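Local coordinates for type IV secretion system protein DotB (Yersinia pseudotuberculosis IP 31758, PDB 6GEF) that probably hydrolyses ATP as a GspE-family ATPase of a type IVb secretion system, at residues Asn177-Ala183 and Thr319-Ala325. Numbering follows the deposited sequence.
Sequences NGIVMVA and TTRFIMA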
loop_
_atom_site.group_PDB
_atom_site.type_symbol
_atom_site.label_atom_id
_atom_site.label_comp_id
_atom_site.label_asym_id
_atom_site.label_seq_id
_atom_site.Cartn_x
_atom_site.Cartn_y
_atom_site.Cartn_z
ATOM N N ASN A 177 15.722 -40.314 -8.671
ATOM C CA ASN A 177 16.111 -38.944 -8.966
ATOM C C ASN A 177 15.114 -38.330 -9.926
ATOM O O ASN A 177 14.401 -39.042 -10.650
ATOM C CB ASN A 177 17.535 -38.863 -9.559
ATOM C CG ASN A 177 17.661 -39.655 -10.849
ATOM O OD1 ASN A 177 17.041 -39.337 -11.859
ATOM N ND2 ASN A 177 18.450 -40.752 -10.806
ATOM N N GLY A 178 15.030 -37.012 -9.905
ATOM C CA GLY A 178 14.241 -36.284 -10.871
ATOM C C GLY A 178 12.763 -36.244 -10.540
ATOM O O GLY A 178 12.326 -36.596 -9.449
ATOM N N ILE A 179 11.986 -35.838 -11.528
ATOM C CA ILE A 179 10.583 -35.510 -11.356
ATOM C C ILE A 179 9.762 -36.509 -12.179
ATOM O O ILE A 179 9.949 -36.631 -13.390
ATOM C CB ILE A 179 10.279 -34.080 -11.813
ATOM C CG1 ILE A 179 11.108 -33.077 -10.998
ATOM C CG2 ILE A 179 8.808 -33.762 -11.645
ATOM C CD1 ILE A 179 10.991 -31.641 -11.500
ATOM N N VAL A 180 8.863 -37.229 -11.502
ATOM C CA VAL A 180 7.816 -37.990 -12.155
ATOM C C VAL A 180 6.525 -37.175 -12.084
ATOM O O VAL A 180 6.102 -36.764 -10.999
ATOM C CB VAL A 180 7.629 -39.354 -11.474
ATOM C CG1 VAL A 180 6.567 -40.181 -12.200
ATOM C CG2 VAL A 180 8.952 -40.108 -11.432
ATOM N N MET A 181 5.907 -36.959 -13.242
ATOM C CA MET A 181 4.710 -36.144 -13.352
ATOM C C MET A 181 3.600 -37.021 -13.950
ATOM O O MET A 181 3.813 -37.686 -14.973
ATOM C CB MET A 181 4.940 -34.932 -14.252
ATOM C CG MET A 181 6.061 -34.032 -13.756
ATOM S SD MET A 181 6.866 -33.020 -15.041
ATOM C CE MET A 181 5.537 -32.018 -15.551
ATOM N N VAL A 182 2.424 -37.000 -13.326
ATOM C CA VAL A 182 1.214 -37.523 -13.898
ATOM C C VAL A 182 0.292 -36.330 -14.161
ATOM O O VAL A 182 -0.019 -35.560 -13.275
ATOM C CB VAL A 182 0.516 -38.573 -13.006
ATOM C CG1 VAL A 182 1.558 -39.561 -12.479
ATOM C CG2 VAL A 182 -0.195 -37.922 -11.870
ATOM N N ALA A 183 -0.168 -36.194 -15.405
ATOM C CA ALA A 183 -0.979 -35.099 -15.856
ATOM C C ALA A 183 -2.424 -35.551 -16.044
ATOM O O ALA A 183 -2.745 -36.734 -16.048
ATOM C CB ALA A 183 -0.439 -34.527 -17.156
ATOM N N THR A 319 15.640 -32.641 -15.447
ATOM C CA THR A 319 15.068 -33.069 -14.183
ATOM C C THR A 319 13.850 -33.973 -14.356
ATOM O O THR A 319 13.560 -34.793 -13.478
ATOM C CB THR A 319 14.648 -31.861 -13.324
ATOM O OG1 THR A 319 15.681 -30.880 -13.373
ATOM C CG2 THR A 319 14.429 -32.264 -11.907
ATOM N N THR A 320 13.137 -33.856 -15.482
ATOM C CA THR A 320 12.020 -34.743 -15.748
ATOM C C THR A 320 12.521 -36.159 -16.016
ATOM O O THR A 320 13.477 -36.357 -16.768
ATOM C CB THR A 320 11.238 -34.240 -16.957
ATOM O OG1 THR A 320 10.880 -32.853 -16.756
ATOM C CG2 THR A 320 9.968 -35.066 -17.143
ATOM N N ARG A 321 11.900 -37.147 -15.370
ATOM C CA ARG A 321 12.222 -38.543 -15.588
ATOM C C ARG A 321 11.125 -39.335 -16.286
ATOM O O ARG A 321 11.394 -40.426 -16.803
ATOM C CB ARG A 321 12.584 -39.220 -14.252
ATOM C CG ARG A 321 14.078 -39.251 -13.962
ATOM C CD ARG A 321 14.901 -39.407 -15.241
ATOM N NE ARG A 321 15.947 -40.413 -15.115
ATOM C CZ ARG A 321 15.797 -41.680 -15.497
ATOM N NH1 ARG A 321 14.639 -42.106 -16.032
ATOM N NH2 ARG A 321 16.811 -42.541 -15.358
ATOM N N PHE A 322 9.905 -38.807 -16.326
ATOM C CA PHE A 322 8.749 -39.595 -16.731
ATOM C C PHE A 322 7.477 -38.745 -16.652
ATOM O O PHE A 322 7.238 -38.067 -15.646
ATOM C CB PHE A 322 8.576 -40.834 -15.817
ATOM C CG PHE A 322 7.632 -41.845 -16.364
ATOM C CD1 PHE A 322 6.283 -41.633 -16.265
ATOM C CD2 PHE A 322 8.082 -43.027 -16.957
ATOM C CE1 PHE A 322 5.374 -42.566 -16.749
ATOM C CE2 PHE A 322 7.178 -43.951 -17.430
ATOM C CZ PHE A 322 5.830 -43.712 -17.327
ATOM N N ILE A 323 6.654 -38.814 -17.702
ATOM C CA ILE A 323 5.470 -37.983 -17.814
ATOM C C ILE A 323 4.302 -38.892 -18.167
ATOM O O ILE A 323 4.290 -39.514 -19.235
ATOM C CB ILE A 323 5.627 -36.860 -18.865
ATOM C CG1 ILE A 323 6.763 -35.918 -18.479
ATOM C CG2 ILE A 323 4.303 -36.149 -19.090
ATOM C CD1 ILE A 323 6.564 -34.468 -18.881
ATOM N N MET A 324 3.304 -38.948 -17.278
ATOM C CA MET A 324 2.039 -39.619 -17.545
ATOM C C MET A 324 0.927 -38.584 -17.574
ATOM O O MET A 324 0.703 -37.870 -16.617
ATOM C CB MET A 324 1.759 -40.646 -16.455
ATOM C CG MET A 324 0.625 -41.612 -16.792
ATOM S SD MET A 324 0.429 -42.913 -15.578
ATOM C CE MET A 324 1.468 -44.183 -16.279
ATOM N N ALA A 325 0.254 -38.491 -18.719
ATOM C CA ALA A 325 -1.132 -38.008 -18.771
ATOM C C ALA A 325 -2.099 -39.180 -18.713
ATOM O O ALA A 325 -1.856 -40.220 -19.297
ATOM C CB ALA A 325 -1.370 -37.208 -20.049
#
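Met181 and Ile323 are paired neighbours on parallel strands 179-183 and 320-330, whose paired parts differ by 13° in direction. Their side chains run side by side and point the same way. Met181 is bent at its last torsion, and its SD lies 4.1 Å from Ile323 CD1. Both side chains pack against helix 293-302, where they touch Val296. The backbone of Met181 bonds to both neighbours of Ile323. Its N donates to Phe322 O at 3.0 Å, and its O accepts from Met324 N at 2.7 Å.

Ile179 lies on the same face of the sheet as Met181. Its CG1 stands beside the backbone N (chi1 -60°), and CD1 extends from there to 3.5 Å from Thr319 CG2. Phe275 and Ala278 of helix 268-280 touch both side chains. Ile179 N donates to Thr319 O at 2.7 Å, and Ile179 O accepts from Arg321 N at 2.8 Å. Thr319 closes helix 306-319, so the strand pairing starts directly where that helix ends.

The register shifts by one residue between Ile179 and Val180, which forms a beta bulge with Arg321 as the extra residue. The aliphatic part of Arg321 covers the start of the other segment, with its CG 3.3 Å from Asn177 O. The Asn177 amide and the guanidinium are inclined by 50°, and OD1 is 3.6 Å from NE, too long for a hydrogen bond. Arg350, a like charge, also lies close to NE. Beyond the bulge, Val180 and Val182 share the other face with Phe322 and Met324.

Strand 284-288 pairs with the far edge of strand 179-183, placing the latter inside the mixed sheet. This parallel core, with strand 179-183 leading into a probable Walker A loop and helix 187-203, is characteristic of the P-loop NTPase fold.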